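Predicted protein (Acinetobacter sp. RUH2624, PDB 4MEA) hydrolyses epoxides as a secreted, Cif-type virulence factor built on the alpha/beta hydrolase fold. Local coordinates at residues I61-G66 with Y129-D134; M157-P162 with T303-V308; M268-Q273 with T296-P301. All blocks are in the same frame, centred on the assembly; numbering follows the deposited sequence.

Overall arrangement
All three contacts lie in the alpha/beta hydrolase core, and contacts 1 and 3 belong to one eight-stranded sheet. Contact 1 joins neighbouring strands in its middle; contact 3 joins the last two strands, 267-272 and 295-300. Their centres are about 15 Å apart, nearest atoms about 6 Å, with strand 151-157 between them. Contact 2, at the C-terminal ends of the strands, links the two. Its His305 NE2 meets Asp134 OD1 of contact 1 at 2.5 Å, while its Asp158 OD1 accepts Gly272 N of contact 3 at 3.0 Å. Contact 2 is centred about 11 Å from contact 1 and 9 Å from contact 3. Asp134, His305 and Asp158 thus form the probable catalytic triad.

Contact 1: residues I61-G66 with Y129-D134; sequences IVFIHG and YYVSHD
In the central parallel sheet of the alpha/beta hydrolase fold, Val62 and Ile64 of strand 61-64 exchange backbone hydrogen bonds with Tyr129, Val131 and His133 of strand 129-133. Val62 N gives to Tyr129 O at 2.9 Å, and Val62 O takes Val131 N at 2.8 Å. Ile64 repeats the pattern with Val131 O and, less straight at 147°, with His133 N.

On one face of the sheet Val131 is the hub. Its CB lies 3.7 Å from Phe63 CD1, obliquely to the ring, and its CG2 is 3.9 Å from Ile61 CG2; both neighbours stand beside it and point the same way. Helix 75-81 covers this face. On the other, under helix 136-146, Tyr130 carries its CG anti to the backbone N (chi1 -165°). The tip of its ring reaches across to Ile64, whose CG1 approaches the ring obliquely and lies 3.3 Å from Tyr130 OH. The hydroxyl itself is hydrogen-bonded to Ser140 OG.

Past the strand ends, Gly66 packs against Asp134, Gly66 CA being 3.6 Å from Asp134 CB. A water links Gly66 N to His133 ND1, accepting from the glycine. Within its own segment, His65 ND1 donates in the ring plane to Gly66 O at 2.8 Å. Asp134 OD1 bonds to His305 NE2 and Asp134 OD2 to Phe67 N. Strand 129-133, the positive phi at Asp134 (55°) and helix 136-146 that follows are consistent with the nucleophile elbow of alpha/beta-fold epoxide hydrolases, with the loop at His65-Gly66 beside it.

Contact 2: residues M157-P162 with T303-V308; sequences MDSPIP and TGHWMV
Asp158 OD2 is gripped twice, by His305 ND1 and by the backbone N of Val276. The imidazole bond is short and straight: His305 ND1 to Asp158 OD2 measures 2.6 Å, with 169° at the hydrogen. It uses the anti lone pair of OD2, and the oxygen lies in the ring plane, although the carboxylate is turned 45° against the ring. This His-carboxylate pair, between the loop after strand 151-157 and the loop before helix 307-323, fits the acid and base of an alpha/beta hydrolase active site. The other ring nitrogen, His305 NE2, bonds to Asp134 OD1, consistent with the usual chain of nucleophile, base and acid.

Further hydrogen bonds hold the two residues. Asp158 OD1 accepts Gly272 N, so each carboxylate oxygen has a backbone donor, and His305 O accepts His133 NE2. Asp158 is also the centre of a gamma turn, closed by Ser159 N to Met157 O at 2.7 Å. Two other groups simply touch the imidazole. Ser159 OG meets the ring at its edge, 3.2 Å from His305 CE1. From the histidine's own segment, Trp306 offers a face: His305 CD2 lies 3.5 Å above the indole plane, toward the rim.

Next to Asp158, two methionines meet, each chain bent at its last torsion. Met157 CE touches Met307 SD at 3.9 Å, and the same sulfur lies 4.0 Å from Asp158 CB.

Contact 3: residues M268-Q273 with T296-P301; sequences MALTGQ and TAIILP
Ala269, Thr271 and Gln273 of segment 268-273 exchange backbone hydrogen bonds with Thr296, Ile298 and Leu300 of the parallel neighbouring segment. Ala269 N reaches Thr296 O at 2.9 Å, and Ala269 O takes Ile298 N at 170°. Thr271 joins Ile298 O and Leu300 N in the same way. Gln273 N gives to Leu300 O at 2.8 Å, the donor tilted 28° from the carbonyl plane.

Apolar contacts fill the face that helix 307-323 covers. Met268 sends SD to the partner strand, 3.9 Å from both Thr296 CG2 and Ile298 CD1. Leu270 CD1 touches Ile298 CG2 at 3.9 Å and Leu300 CG at 4.0 Å; the Leu270 and Ile298 side chains lie side by side and point the same way.

The two strands belong to a beta-alpha-beta unit in which helix 279-288 provides the connection, and strand 295-300 is the outermost of the chain's main sheet at this end. That helix packs on the other face, against Ala269, Ala297 and Ile299.

Mixed polar and apolar contacts complete that face and the strand ends. Thr271 OG1 sits between its backbone N and carbonyl carbon (chi1 76°) and comes 3.3 Å from Ile299 CG1, while its hydrogen bond goes to Asn277 O. Ile299 CG2 also packs on the backbone N of Gln273. The Gln273 chain, extended beyond CG, brings OE1 to 3.5 Å from Pro301 CA, where it also accepts the backbone N of Asp302.

Contact 1: residues I61-G66 with Y129-D134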
loop_
_atom_site.group_PDB
_atom_site.type_symbol
_atom_site.label_atom_id
_atom_site.label_comp_id
_atom_site.label_asym_id
_atom_site.label_seq_id
_atom_site.Cartn_x
_atom_site.Cartn_y
_atom_site.Cartn_z
ATOM N N ILE A 61 31.087 -13.604 11.909
ATOM C CA ILE A 61 30.113 -13.180 10.922
ATOM C C ILE A 61 28.857 -12.770 11.676
ATOM O O ILE A 61 28.283 -13.565 12.417
ATOM C CB ILE A 61 29.780 -14.305 9.938
ATOM C CG1 ILE A 61 31.064 -14.985 9.457
ATOM C CG2 ILE A 61 28.972 -13.760 8.755
ATOM C CD1 ILE A 61 30.830 -16.226 8.646
ATOM N N VAL A 62 28.449 -11.519 11.497
ATOM C CA VAL A 62 27.245 -11.010 12.144
ATOM C C VAL A 62 26.100 -10.977 11.120
ATOM O O VAL A 62 26.270 -10.458 10.020
ATOM C CB VAL A 62 27.505 -9.617 12.756
ATOM C CG1 VAL A 62 26.213 -9.001 13.308
ATOM C CG2 VAL A 62 28.592 -9.711 13.839
ATOM N N PHE A 63 24.959 -11.572 11.474
ATOM C CA PHE A 63 23.803 -11.683 10.571
ATOM C C PHE A 63 22.634 -10.881 11.117
ATOM O O PHE A 63 22.240 -11.063 12.269
ATOM C CB PHE A 63 23.326 -13.132 10.435
ATOM C CG PHE A 63 24.357 -14.087 9.895
ATOM C CD1 PHE A 63 24.463 -14.315 8.530
ATOM C CD2 PHE A 63 25.180 -14.800 10.756
ATOM C CE1 PHE A 63 25.402 -15.219 8.029
ATOM C CE2 PHE A 63 26.120 -15.705 10.263
ATOM C CZ PHE A 63 26.232 -15.910 8.901
ATOM N N ILE A 64 22.057 -10.032 10.273
ATOM C CA ILE A 64 20.956 -9.159 10.671
ATOM C C ILE A 64 19.708 -9.380 9.799
ATOM O O ILE A 64 19.706 -9.068 8.598
ATOM C CB ILE A 64 21.366 -7.680 10.583
ATOM C CG1 ILE A 64 22.657 -7.422 11.380
ATOM C CG2 ILE A 64 20.228 -6.788 11.073
ATOM C CD1 ILE A 64 22.489 -7.585 12.915
ATOM N N HIS A 65 18.648 -9.898 10.417
ATOM C CA HIS A 65 17.392 -10.196 9.725
ATOM C C HIS A 65 16.584 -8.938 9.412
ATOM O O HIS A 65 16.979 -7.822 9.762
ATOM C CB HIS A 65 16.536 -11.106 10.618
ATOM C CG HIS A 65 15.910 -10.388 11.775
ATOM N ND1 HIS A 65 14.681 -9.769 11.690
ATOM C CD2 HIS A 65 16.362 -10.158 13.031
ATOM C CE1 HIS A 65 14.395 -9.201 12.848
ATOM N NE2 HIS A 65 15.398 -9.424 13.681
ATOM N N GLY A 66 15.434 -9.130 8.772
ATOM C CA GLY A 66 14.503 -8.042 8.511
ATOM C C GLY A 66 13.062 -8.403 8.832
ATOM O O GLY A 66 12.802 -9.282 9.661
ATOM N N TYR A 129 32.784 -10.070 9.350
ATOM C CA TYR A 129 31.984 -9.975 8.137
ATOM C C TYR A 129 30.553 -9.659 8.568
ATOM O O TYR A 129 30.121 -10.092 9.637
ATOM C CB TYR A 129 32.029 -11.286 7.358
ATOM C CG TYR A 129 33.416 -11.688 6.897
ATOM C CD1 TYR A 129 34.244 -10.785 6.250
ATOM C CD2 TYR A 129 33.892 -12.974 7.108
ATOM C CE1 TYR A 129 35.508 -11.153 5.823
ATOM C CE2 TYR A 129 35.153 -13.352 6.687
ATOM C CZ TYR A 129 35.959 -12.437 6.043
ATOM O OH TYR A 129 37.218 -12.807 5.621
ATOM N N TYR A 130 29.830 -8.911 7.736
ATOM C CA TYR A 130 28.501 -8.414 8.075
ATOM C C TYR A 130 27.511 -8.792 6.968
ATOM O O TYR A 130 27.734 -8.500 5.789
ATOM C CB TYR A 130 28.551 -6.892 8.247
ATOM C CG TYR A 130 27.362 -6.267 8.945
ATOM C CD1 TYR A 130 27.375 -6.056 10.323
ATOM C CD2 TYR A 130 26.241 -5.847 8.228
ATOM C CE1 TYR A 130 26.301 -5.459 10.974
ATOM C CE2 TYR A 130 25.150 -5.249 8.878
ATOM C CZ TYR A 130 25.193 -5.055 10.252
ATOM O OH TYR A 130 24.130 -4.460 10.919
ATOM N N VAL A 131 26.431 -9.465 7.355
ATOM C CA VAL A 131 25.469 -10.013 6.405
ATOM C C VAL A 131 24.080 -9.549 6.832
ATOM O O VAL A 131 23.670 -9.767 7.978
ATOM C CB VAL A 131 25.548 -11.569 6.353
ATOM C CG1 VAL A 131 24.488 -12.150 5.414
ATOM C CG2 VAL A 131 26.945 -12.025 5.925
ATOM N N SER A 132 23.366 -8.895 5.918
ATOM C CA SER A 132 22.095 -8.252 6.252
ATOM C C SER A 132 20.993 -8.629 5.253
ATOM O O SER A 132 21.284 -8.887 4.088
ATOM C CB SER A 132 22.309 -6.734 6.276
ATOM O OG SER A 132 21.091 -6.035 6.383
ATOM N N HIS A 133 19.737 -8.664 5.712
ATOM C CA HIS A 133 18.597 -9.003 4.851
ATOM C C HIS A 133 17.380 -8.128 5.154
ATOM O O HIS A 133 17.109 -7.830 6.314
ATOM C CB HIS A 133 18.222 -10.486 5.017
ATOM C CG HIS A 133 17.077 -10.933 4.151
ATOM N ND1 HIS A 133 15.852 -11.296 4.666
ATOM C CD2 HIS A 133 16.986 -11.109 2.810
ATOM C CE1 HIS A 133 15.050 -11.663 3.682
ATOM N NE2 HIS A 133 15.712 -11.557 2.545
ATOM N N ASP A 134 16.644 -7.732 4.112
ATOM C CA ASP A 134 15.391 -6.992 4.300
ATOM C C ASP A 134 15.643 -5.746 5.163
ATOM O O ASP A 134 16.571 -4.986 4.881
ATOM C CB ASP A 134 14.325 -7.905 4.916
ATOM C CG ASP A 134 12.915 -7.351 4.778
ATOM O OD1 ASP A 134 12.202 -7.770 3.840
ATOM O OD2 ASP A 134 12.504 -6.511 5.611
HETATM O O HOH W 1 14.167 -10.754 6.826
#

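Contact 2: residues M157-P162 with T303-V308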
loop_
_atom_site.group_PDB
_atom_site.type_symbol
_atom_site.label_atom_id
_atom_site.label_comp_id
_atom_site.label_asym_id
_atom_site.label_seq_id
_atom_site.Cartn_x
_atom_site.Cartn_y
_atom_site.Cartn_z
ATOM N N MET A 157 21.108 -8.211 1.357
ATOM C CA MET A 157 20.316 -9.247 0.693
ATOM C C MET A 157 18.904 -8.809 0.289
ATOM O O MET A 157 18.117 -8.336 1.110
ATOM C CB MET A 157 20.294 -10.537 1.519
ATOM C CG MET A 157 21.664 -11.213 1.622
ATOM S SD MET A 157 21.758 -12.634 2.728
ATOM C CE MET A 157 20.639 -13.793 1.924
ATOM N N ASP A 158 18.626 -8.973 -1.002
ATOM C CA ASP A 158 17.324 -8.717 -1.644
ATOM C C ASP A 158 16.764 -7.294 -1.557
ATOM O O ASP A 158 16.586 -6.651 -2.587
ATOM C CB ASP A 158 16.251 -9.755 -1.244
ATOM C CG ASP A 158 15.272 -10.043 -2.384
ATOM O OD1 ASP A 158 15.733 -10.175 -3.537
ATOM O OD2 ASP A 158 14.047 -10.103 -2.150
ATOM N N SER A 159 16.479 -6.805 -0.346
ATOM C CA SER A 159 15.808 -5.507 -0.189
ATOM C C SER A 159 16.700 -4.311 -0.512
ATOM O O SER A 159 17.921 -4.366 -0.344
ATOM C CB SER A 159 15.245 -5.339 1.227
ATOM O OG SER A 159 14.246 -6.299 1.494
ATOM N N PRO A 160 16.088 -3.216 -0.973
ATOM C CA PRO A 160 16.877 -2.013 -1.230
ATOM C C PRO A 160 17.392 -1.426 0.080
ATOM O O PRO A 160 16.762 -1.591 1.126
ATOM C CB PRO A 160 15.861 -1.061 -1.874
ATOM C CG PRO A 160 14.530 -1.538 -1.390
ATOM C CD PRO A 160 14.660 -3.030 -1.303
ATOM N N ILE A 161 18.550 -0.781 0.011
ATOM C CA ILE A 161 19.033 0.070 1.083
ATOM C C ILE A 161 18.298 1.394 0.894
ATOM O O ILE A 161 18.198 1.890 -0.226
ATOM C CB ILE A 161 20.561 0.297 0.954
ATOM C CG1 ILE A 161 21.310 -1.034 1.083
ATOM C CG2 ILE A 161 21.058 1.309 1.985
ATOM C CD1 ILE A 161 22.722 -1.029 0.490
ATOM N N PRO A 162 17.750 1.958 1.977
ATOM C CA PRO A 162 17.061 3.245 1.848
ATOM C C PRO A 162 17.889 4.302 1.113
ATOM O O PRO A 162 19.028 4.579 1.476
ATOM C CB PRO A 162 16.843 3.661 3.305
ATOM C CG PRO A 162 16.645 2.348 4.008
ATOM C CD PRO A 162 17.632 1.403 3.339
ATOM N N THR A 303 14.299 -18.246 -6.826
ATOM C CA THR A 303 14.359 -17.964 -5.392
ATOM C C THR A 303 13.647 -16.653 -5.088
ATOM O O THR A 303 13.904 -15.633 -5.731
ATOM C CB THR A 303 15.822 -17.866 -4.889
ATOM O OG1 THR A 303 16.506 -19.089 -5.175
ATOM C CG2 THR A 303 15.874 -17.591 -3.367
ATOM N N GLY A 304 12.743 -16.693 -4.118
ATOM C CA GLY A 304 12.003 -15.510 -3.716
ATOM C C GLY A 304 12.733 -14.738 -2.630
ATOM O O GLY A 304 13.929 -14.912 -2.430
ATOM N N HIS A 305 11.994 -13.897 -1.916
ATOM C CA HIS A 305 12.546 -12.999 -0.903
ATOM C C HIS A 305 13.153 -13.700 0.323
ATOM O O HIS A 305 14.140 -13.234 0.894
ATOM C CB HIS A 305 11.444 -12.035 -0.459
ATOM C CG HIS A 305 11.907 -10.977 0.488
ATOM N ND1 HIS A 305 12.828 -10.013 0.133
ATOM C CD2 HIS A 305 11.566 -10.722 1.774
ATOM C CE1 HIS A 305 13.041 -9.213 1.164
ATOM N NE2 HIS A 305 12.289 -9.624 2.174
ATOM N N TRP A 306 12.557 -14.812 0.735
ATOM C CA TRP A 306 12.979 -15.489 1.961
ATOM C C TRP A 306 14.107 -16.454 1.609
ATOM O O TRP A 306 13.921 -17.673 1.573
ATOM C CB TRP A 306 11.780 -16.198 2.602
ATOM C CG TRP A 306 10.549 -15.331 2.563
ATOM C CD1 TRP A 306 9.449 -15.498 1.775
ATOM C CD2 TRP A 306 10.321 -14.137 3.325
ATOM N NE1 TRP A 306 8.542 -14.489 2.006
ATOM C CE2 TRP A 306 9.052 -13.640 2.952
ATOM C CE3 TRP A 306 11.068 -13.437 4.284
ATOM C CZ2 TRP A 306 8.508 -12.481 3.509
ATOM C CZ3 TRP A 306 10.523 -12.275 4.841
ATOM C CH2 TRP A 306 9.257 -11.810 4.446
ATOM N N MET A 307 15.286 -15.886 1.364
ATOM C CA MET A 307 16.313 -16.555 0.576
ATOM C C MET A 307 16.928 -17.783 1.232
ATOM O O MET A 307 17.255 -18.745 0.545
ATOM C CB MET A 307 17.400 -15.562 0.173
ATOM C CG MET A 307 16.879 -14.395 -0.673
ATOM S SD MET A 307 18.197 -13.226 -1.056
ATOM C CE MET A 307 19.284 -14.232 -2.061
ATOM N N VAL A 308 17.088 -17.751 2.552
ATOM C CA VAL A 308 17.619 -18.902 3.273
ATOM C C VAL A 308 16.579 -20.035 3.417
ATOM O O VAL A 308 16.915 -21.215 3.266
ATOM C CB VAL A 308 18.200 -18.491 4.647
ATOM C CG1 VAL A 308 18.695 -19.713 5.414
ATOM C CG2 VAL A 308 19.331 -17.480 4.443
#

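Contact 3: residues M268-Q273 with T296-P301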
loop_
_atom_site.group_PDB
_atom_site.type_symbol
_atom_site.label_atom_id
_atom_site.label_comp_id
_atom_site.label_asym_id
_atom_site.label_seq_id
_atom_site.Cartn_x
_atom_site.Cartn_y
_atom_site.Cartn_z
ATOM N N MET A 268 28.680 -7.141 -1.488
ATOM C CA MET A 268 27.865 -7.972 -2.360
ATOM C C MET A 268 26.393 -7.608 -2.232
ATOM O O MET A 268 25.904 -7.365 -1.122
ATOM C CB MET A 268 28.054 -9.460 -2.033
ATOM C CG MET A 268 27.139 -10.386 -2.846
ATOM S SD MET A 268 27.663 -12.112 -2.855
ATOM C CE MET A 268 27.457 -12.566 -1.134
ATOM N N ALA A 269 25.709 -7.551 -3.376
ATOM C CA ALA A 269 24.254 -7.588 -3.427
ATOM C C ALA A 269 23.863 -9.015 -3.776
ATOM O O ALA A 269 24.266 -9.544 -4.811
ATOM C CB ALA A 269 23.714 -6.617 -4.465
ATOM N N LEU A 270 23.106 -9.648 -2.889
ATOM C CA LEU A 270 22.687 -11.030 -3.084
ATOM C C LEU A 270 21.167 -11.061 -2.995
ATOM O O LEU A 270 20.589 -10.746 -1.958
ATOM C CB LEU A 270 23.341 -11.928 -2.023
ATOM C CG LEU A 270 22.889 -13.372 -1.848
ATOM C CD1 LEU A 270 23.105 -14.192 -3.124
ATOM C CD2 LEU A 270 23.638 -14.006 -0.665
ATOM N N THR A 271 20.520 -11.408 -4.100
ATOM C CA THR A 271 19.078 -11.253 -4.188
ATOM C C THR A 271 18.419 -12.487 -4.788
ATOM O O THR A 271 19.093 -13.396 -5.280
ATOM C CB THR A 271 18.711 -10.053 -5.070
ATOM O OG1 THR A 271 18.907 -10.404 -6.443
ATOM C CG2 THR A 271 19.568 -8.841 -4.727
ATOM N N GLY A 272 17.091 -12.510 -4.747
ATOM C CA GLY A 272 16.337 -13.595 -5.341
ATOM C C GLY A 272 15.591 -13.121 -6.568
ATOM O O GLY A 272 14.891 -12.113 -6.525
ATOM N N GLN A 273 15.751 -13.849 -7.669
ATOM C CA GLN A 273 15.061 -13.536 -8.915
ATOM C C GLN A 273 13.556 -13.341 -8.734
ATOM O O GLN A 273 12.958 -12.490 -9.401
ATOM C CB GLN A 273 15.307 -14.652 -9.931
ATOM C CG GLN A 273 14.577 -14.489 -11.251
ATOM C CD GLN A 273 14.648 -15.754 -12.097
ATOM O OE1 GLN A 273 14.412 -16.867 -11.604
ATOM N NE2 GLN A 273 14.989 -15.593 -13.371
ATOM N N THR A 296 30.339 -7.472 -5.848
ATOM C CA THR A 296 29.773 -8.698 -6.400
ATOM C C THR A 296 28.248 -8.627 -6.379
ATOM O O THR A 296 27.646 -8.228 -5.383
ATOM C CB THR A 296 30.217 -9.936 -5.596
ATOM O OG1 THR A 296 31.632 -10.102 -5.711
ATOM C CG2 THR A 296 29.527 -11.190 -6.109
ATOM N N ALA A 297 27.628 -9.019 -7.483
ATOM C CA ALA A 297 26.174 -9.061 -7.581
ATOM C C ALA A 297 25.740 -10.458 -7.984
ATOM O O ALA A 297 26.147 -10.962 -9.030
ATOM C CB ALA A 297 25.688 -8.057 -8.608
ATOM N N ILE A 298 24.912 -11.085 -7.157
ATOM C CA ILE A 298 24.402 -12.411 -7.468
ATOM C C ILE A 298 22.895 -12.437 -7.309
ATOM O O ILE A 298 22.364 -12.097 -6.253
ATOM C CB ILE A 298 25.047 -13.493 -6.572
ATOM C CG1 ILE A 298 26.549 -13.580 -6.860
ATOM C CG2 ILE A 298 24.356 -14.851 -6.779
ATOM C CD1 ILE A 298 27.309 -14.527 -5.948
ATOM N N ILE A 299 22.201 -12.816 -8.376
ATOM C CA ILE A 299 20.766 -12.997 -8.290
ATOM C C ILE A 299 20.474 -14.494 -8.379
ATOM O O ILE A 299 20.775 -15.130 -9.383
ATOM C CB ILE A 299 20.046 -12.243 -9.413
ATOM C CG1 ILE A 299 20.416 -10.752 -9.387
ATOM C CG2 ILE A 299 18.534 -12.440 -9.314
ATOM C CD1 ILE A 299 19.645 -9.911 -10.406
ATOM N N LEU A 300 19.898 -15.063 -7.327
ATOM C CA LEU A 300 19.599 -16.492 -7.322
ATOM C C LEU A 300 18.312 -16.805 -8.098
ATOM O O LEU A 300 17.252 -16.243 -7.813
ATOM C CB LEU A 300 19.516 -17.031 -5.892
ATOM C CG LEU A 300 20.759 -16.890 -5.008
ATOM C CD1 LEU A 300 20.499 -17.513 -3.639
ATOM C CD2 LEU A 300 21.962 -17.536 -5.675
ATOM N N PRO A 301 18.406 -17.708 -9.085
ATOM C CA PRO A 301 17.226 -18.096 -9.875
ATOM C C PRO A 301 16.194 -18.872 -9.050
ATOM O O PRO A 301 16.570 -19.541 -8.083
ATOM C CB PRO A 301 17.813 -18.977 -10.991
ATOM C CG PRO A 301 19.126 -19.457 -10.459
ATOM C CD PRO A 301 19.637 -18.386 -9.534
#